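PDB 1ZVT: topoisomerase IV subunit A from Escherichia coli, which forms with subunit B a type II DNA topoisomerase that decatenates DNA, using this DNA-binding C-terminal domain probably to select its substrates. Local coordinates for residues T5-Q10 against H20-P25; F49-G54 against L78-G83. All blocks are in the same frame, centred on the assembly; numbering follows the deposited sequence.

Contact 1 of 2, residues T5-Q10 against H20-P25; sequences TIVLSQ and HDIDAP
Val7 and Ile22 make the closest apolar contact between strand residues 5-9 and the loop 20-25. CG2 of Val7 lies 3.7 Å from CD1 of Ile22, and the two side chains cross obliquely. The same Val7 CG2 also reaches CB of Ala24, at 3.8 Å. Val7 has CG1 anti to the backbone N (chi1 -180°). CG2 therefore sits beside the N, and it is this methyl that touches both loop residues. Thr5 and Ile22 meet tip to tip. CG2 of Thr5 is 3.9 Å from CD1 of Ile22, and CB of Thr5 is equally far, 3.9 Å, from CG1 of Ile22. Tyr29 and Phe35 add aromatic cover, the first on Val7 and the second on Ala24.

The polar link runs through one water. It donates to OG1 of Thr5 at 2.8 Å and to the carbonyl O of His20 at 2.9 Å. The Thr5 hydroxyl also bonds to the carbonyl O of Gly19, just before the loop. Thr5 OG1 stands 3.5 Å from CA of His20. The imidazole NE2 is hydrogen-bonded to the carbonyl O of Gly41 on strand 35-42. An alanine at Thr5 would probably leave the bridging water and the Gly19 carbonyl without their hydroxyl partner, and would open a gap beside Ile22 CD1 where the methyl had been.

Strand 3-9 pairs with strand 13-18 on one flank and strand 35-42 on the other. The loop that joins these two flanking strands passes over one face of strand 3-9. This antiparallel four-stranded sheet, with strand order 3-1-2-4, is a blade of the beta-pinwheel fold.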
loop_
_atom_site.group_PDB
_atom_site.type_symbol
_atom_site.label_atom_id
_atom_site.label_comp_id
_atom_site.label_asym_id
_atom_site.label_seq_id
_atom_site.Cartn_x
_atom_site.Cartn_y
_atom_site.Cartn_z
ATOM N N THR A 5 12.986 11.500 -9.731
ATOM C CA THR A 5 12.187 10.262 -9.749
ATOM C C THR A 5 13.013 9.191 -9.083
ATOM O O THR A 5 14.166 8.977 -9.459
ATOM C CB THR A 5 11.858 9.827 -11.182
ATOM O OG1 THR A 5 11.081 10.857 -11.794
ATOM C CG2 THR A 5 11.059 8.524 -11.194
ATOM N N ILE A 6 12.433 8.527 -8.093
ATOM C CA ILE A 6 13.130 7.413 -7.452
ATOM C C ILE A 6 12.608 6.119 -8.077
ATOM O O ILE A 6 11.398 5.933 -8.204
ATOM C CB ILE A 6 12.889 7.369 -5.923
ATOM C CG1 ILE A 6 13.044 8.761 -5.273
ATOM C CG2 ILE A 6 13.785 6.292 -5.304
ATOM C CD1 ILE A 6 14.395 9.452 -5.544
ATOM N N VAL A 7 13.530 5.254 -8.487
ATOM C CA VAL A 7 13.187 4.019 -9.201
ATOM C C VAL A 7 13.644 2.820 -8.393
ATOM O O VAL A 7 14.809 2.743 -7.987
ATOM C CB VAL A 7 13.866 3.986 -10.592
ATOM C CG1 VAL A 7 13.503 2.672 -11.374
ATOM C CG2 VAL A 7 13.489 5.256 -11.397
ATOM N N LEU A 8 12.704 1.910 -8.151
ATOM C CA LEU A 8 12.917 0.680 -7.378
ATOM C C LEU A 8 12.858 -0.505 -8.307
ATOM O O LEU A 8 11.953 -0.607 -9.152
ATOM C CB LEU A 8 11.802 0.550 -6.337
ATOM C CG LEU A 8 11.768 -0.726 -5.496
ATOM C CD1 LEU A 8 13.031 -0.825 -4.598
ATOM C CD2 LEU A 8 10.466 -0.784 -4.657
ATOM N N SER A 9 13.818 -1.406 -8.163
ATOM C CA SER A 9 13.846 -2.593 -8.999
ATOM C C SER A 9 13.317 -3.822 -8.253
ATOM O O SER A 9 13.160 -3.804 -7.020
ATOM C CB SER A 9 15.261 -2.855 -9.505
ATOM O OG SER A 9 16.061 -3.403 -8.464
ATOM N N GLN A 10 13.061 -4.895 -9.014
ATOM C CA GLN A 10 12.520 -6.142 -8.450
ATOM C C GLN A 10 13.421 -6.712 -7.354
ATOM O O GLN A 10 12.937 -7.247 -6.347
ATOM C CB GLN A 10 12.357 -7.184 -9.563
ATOM C CG GLN A 10 11.215 -6.897 -10.524
ATOM C CD GLN A 10 9.859 -6.832 -9.831
ATOM O OE1 GLN A 10 9.622 -7.498 -8.810
ATOM N NE2 GLN A 10 8.967 -6.001 -10.371
ATOM N N HIS A 20 11.119 14.478 -13.800
ATOM C CA HIS A 20 9.919 13.663 -13.608
ATOM C C HIS A 20 9.544 12.858 -14.858
ATOM O O HIS A 20 8.611 12.034 -14.806
ATOM C CB HIS A 20 8.740 14.541 -13.178
ATOM C CG HIS A 20 8.838 15.059 -11.777
ATOM N ND1 HIS A 20 8.011 16.049 -11.295
ATOM C CD2 HIS A 20 9.657 14.719 -10.753
ATOM C CE1 HIS A 20 8.303 16.283 -10.027
ATOM N NE2 HIS A 20 9.302 15.492 -9.675
ATOM N N ASP A 21 10.290 13.076 -15.954
ATOM C CA ASP A 21 9.957 12.544 -17.289
ATOM C C ASP A 21 10.719 11.284 -17.739
ATOM O O ASP A 21 10.620 10.870 -18.909
ATOM C CB ASP A 21 10.162 13.649 -18.354
ATOM C CG ASP A 21 11.644 13.942 -18.634
ATOM O OD1 ASP A 21 12.516 13.524 -17.838
ATOM O OD2 ASP A 21 11.950 14.616 -19.653
ATOM N N ILE A 22 11.500 10.687 -16.848
ATOM C CA ILE A 22 12.367 9.580 -17.232
ATOM C C ILE A 22 11.554 8.348 -17.621
ATOM O O ILE A 22 10.418 8.166 -17.167
ATOM C CB ILE A 22 13.362 9.225 -16.115
ATOM C CG1 ILE A 22 12.609 8.738 -14.881
ATOM C CG2 ILE A 22 14.212 10.458 -15.766
ATOM C CD1 ILE A 22 13.233 7.535 -14.274
ATOM N N ASP A 23 12.136 7.525 -18.483
ATOM C CA ASP A 23 11.561 6.233 -18.831
ATOM C C ASP A 23 12.134 5.202 -17.863
ATOM O O ASP A 23 13.204 4.642 -18.102
ATOM C CB ASP A 23 11.929 5.896 -20.287
ATOM C CG ASP A 23 11.381 4.563 -20.750
ATOM O OD1 ASP A 23 10.962 3.711 -19.923
ATOM O OD2 ASP A 23 11.366 4.349 -21.985
ATOM N N ALA A 24 11.455 4.991 -16.740
ATOM C CA ALA A 24 12.030 4.157 -15.690
ATOM C C ALA A 24 12.161 2.681 -16.068
ATOM O O ALA A 24 13.200 2.065 -15.815
ATOM C CB ALA A 24 11.264 4.340 -14.380
ATOM N N PRO A 25 11.120 2.093 -16.689
ATOM C CA PRO A 25 11.288 0.705 -17.094
ATOM C C PRO A 25 12.397 0.545 -18.141
ATOM O O PRO A 25 12.967 -0.540 -18.262
ATOM C CB PRO A 25 9.914 0.336 -17.652
ATOM C CG PRO A 25 8.979 1.275 -16.975
ATOM C CD PRO A 25 9.750 2.568 -16.948
HETATM O O HOH W 1 8.358 10.399 -12.408
#

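Contact 2 of 2, residues F49-G54 against L78-G83; sequences FVDSTG and LTLPPG
A carboxylate oxygen meets a proline ring in this contact: OD2 of Asp51 is 3.2 Å from CD of Pro81. The two side chains approach tip to tip. The acid belongs to the hairpin turn of a beta-pinwheel blade. This turn joins strands 47-51 and 55-59 and is a type I turn from Asp51 to Gly54. It also contains an Asx turn made by the Asp51 carboxylate. At the backbone angles of Gly54 (phi 90°) a CB would press on the carbonyl O of Thr53, which calls for glycine.

The loop 78-83 runs beside the strand end and the turn. Its prolyl ring also borders Thr53, whose OG1 is 3.6 Å from Pro81 CG. The methyl CG2 of Thr53 is 4.1 Å from the same CG, so the threonine touches the ring with both branches. CD2 of Leu80 comes 4.0 Å from the same OD2 of Asp51. Further back along the strand, Phe49 CB and Leu78 CD1 make a looser apolar contact at 4.4 Å.

The two carboxylate oxygens have different work. OD2 faces the loop and bonds to the hydroxyl of Tyr57, whose side chain also touches Leu78, Leu80 and Pro81. Tyr57 thus ties the acid to the loop side. OD1 serves the turn and also accepts from the backbone N of Arg55. These bonds would hold the carboxylate against rotation. The Thr53 hydroxyl donates to Asp51 OD1 from the syn side at 2.7 Å, and the backbone N of Thr53 donates to that OD1 at 2.8 Å, from above the carboxylate plane and on the same face.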
loop_
_atom_site.group_PDB
_atom_site.type_symbol
_atom_site.label_atom_id
_atom_site.label_comp_id
_atom_site.label_asym_id
_atom_site.label_seq_id
_atom_site.Cartn_x
_atom_site.Cartn_y
_atom_site.Cartn_z
ATOM N N PHE A 49 10.202 3.812 2.294
ATOM C CA PHE A 49 10.034 2.413 1.939
ATOM C C PHE A 49 9.323 1.727 3.089
ATOM O O PHE A 49 9.590 2.003 4.272
ATOM C CB PHE A 49 11.400 1.755 1.684
ATOM C CG PHE A 49 12.148 2.400 0.560
ATOM C CD1 PHE A 49 13.044 3.436 0.808
ATOM C CD2 PHE A 49 11.900 2.014 -0.759
ATOM C CE1 PHE A 49 13.710 4.083 -0.255
ATOM C CE2 PHE A 49 12.558 2.665 -1.829
ATOM C CZ PHE A 49 13.464 3.696 -1.558
ATOM N N VAL A 50 8.415 0.821 2.749
ATOM C CA VAL A 50 7.795 -0.025 3.769
ATOM C C VAL A 50 8.169 -1.494 3.495
ATOM O O VAL A 50 8.009 -1.975 2.354
ATOM C CB VAL A 50 6.268 0.154 3.776
ATOM C CG1 VAL A 50 5.672 -0.726 4.863
ATOM C CG2 VAL A 50 5.896 1.636 4.037
ATOM N N ASP A 51 8.674 -2.185 4.512
ATOM C CA ASP A 51 9.048 -3.609 4.331
ATOM C C ASP A 51 7.924 -4.576 4.667
ATOM O O ASP A 51 6.851 -4.172 5.149
ATOM C CB ASP A 51 10.392 -3.968 5.028
ATOM C CG ASP A 51 10.275 -4.168 6.545
ATOM O OD1 ASP A 51 9.174 -4.383 7.075
ATOM O OD2 ASP A 51 11.328 -4.139 7.211
ATOM N N SER A 52 8.172 -5.860 4.375
ATOM C CA SER A 52 7.160 -6.904 4.522
ATOM C C SER A 52 6.753 -7.183 5.971
ATOM O O SER A 52 5.769 -7.904 6.204
ATOM C CB SER A 52 7.667 -8.194 3.867
ATOM O OG SER A 52 8.923 -8.522 4.388
ATOM N N THR A 53 7.498 -6.637 6.931
ATOM C CA THR A 53 7.225 -6.789 8.356
ATOM C C THR A 53 6.495 -5.592 8.962
ATOM O O THR A 53 6.171 -5.592 10.149
ATOM C CB THR A 53 8.509 -7.087 9.178
ATOM O OG1 THR A 53 9.319 -5.913 9.281
ATOM C CG2 THR A 53 9.318 -8.219 8.563
ATOM N N GLY A 54 6.221 -4.597 8.130
ATOM C CA GLY A 54 5.479 -3.406 8.572
ATOM C C GLY A 54 6.354 -2.279 9.097
ATOM O O GLY A 54 5.851 -1.336 9.730
ATOM N N LEU A 78 19.551 0.159 4.401
ATOM C CA LEU A 78 18.528 -0.157 5.420
ATOM C C LEU A 78 18.838 -1.455 6.100
ATOM O O LEU A 78 19.334 -2.392 5.460
ATOM C CB LEU A 78 17.143 -0.299 4.764
ATOM C CG LEU A 78 16.705 0.762 3.759
ATOM C CD1 LEU A 78 15.321 0.367 3.163
ATOM C CD2 LEU A 78 16.648 2.134 4.435
ATOM N N THR A 79 18.521 -1.510 7.394
ATOM C CA THR A 79 18.701 -2.724 8.192
ATOM C C THR A 79 17.376 -3.451 8.185
ATOM O O THR A 79 16.478 -3.127 8.966
ATOM C CB THR A 79 19.054 -2.404 9.634
ATOM O OG1 THR A 79 20.216 -1.568 9.665
ATOM C CG2 THR A 79 19.329 -3.702 10.404
ATOM N N LEU A 80 17.233 -4.391 7.261
ATOM C CA LEU A 80 15.995 -5.149 7.144
ATOM C C LEU A 80 16.003 -6.347 8.083
ATOM O O LEU A 80 17.058 -6.961 8.289
ATOM C CB LEU A 80 15.785 -5.593 5.697
ATOM C CG LEU A 80 15.721 -4.491 4.628
ATOM C CD1 LEU A 80 15.589 -5.086 3.233
ATOM C CD2 LEU A 80 14.584 -3.516 4.900
ATOM N N PRO A 81 14.834 -6.677 8.668
ATOM C CA PRO A 81 14.706 -7.912 9.443
ATOM C C PRO A 81 15.059 -9.140 8.598
ATOM O O PRO A 81 14.960 -9.098 7.370
ATOM C CB PRO A 81 13.220 -7.932 9.828
ATOM C CG PRO A 81 12.822 -6.491 9.835
ATOM C CD PRO A 81 13.582 -5.892 8.684
ATOM N N PRO A 82 15.496 -10.231 9.249
ATOM C CA PRO A 82 15.761 -11.469 8.512
ATOM C C PRO A 82 14.619 -11.864 7.559
ATOM O O PRO A 82 13.475 -11.998 7.986
ATOM C CB PRO A 82 15.915 -12.514 9.628
ATOM C CG PRO A 82 16.308 -11.752 10.837
ATOM C CD PRO A 82 15.754 -10.355 10.694
ATOM N N GLY A 83 14.921 -12.005 6.271
ATOM C CA GLY A 83 13.943 -12.489 5.292
ATOM C C GLY A 83 12.945 -11.465 4.778
ATOM O O GLY A 83 12.125 -11.773 3.908
#

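Contacts 1 and 2 belong to two different blades of the beta-pinwheel and follow one another along the chain. Their centres are about 21 Å apart. Their nearest atoms come within about 4 Å, but they do not touch. In each, a strand is met by a loop that leads to the neighbouring edge strand. Loop 20-25 comes before strand 35-42 in the chain. Loop 78-83 comes before strand 86-90. Met89 of strand 86-90 links the surroundings of both, since it touches Ile6 and Leu8 as well as Phe49. Leu74 likewise touches Leu8 and Phe49, so both residues lie between the strands of the two blades.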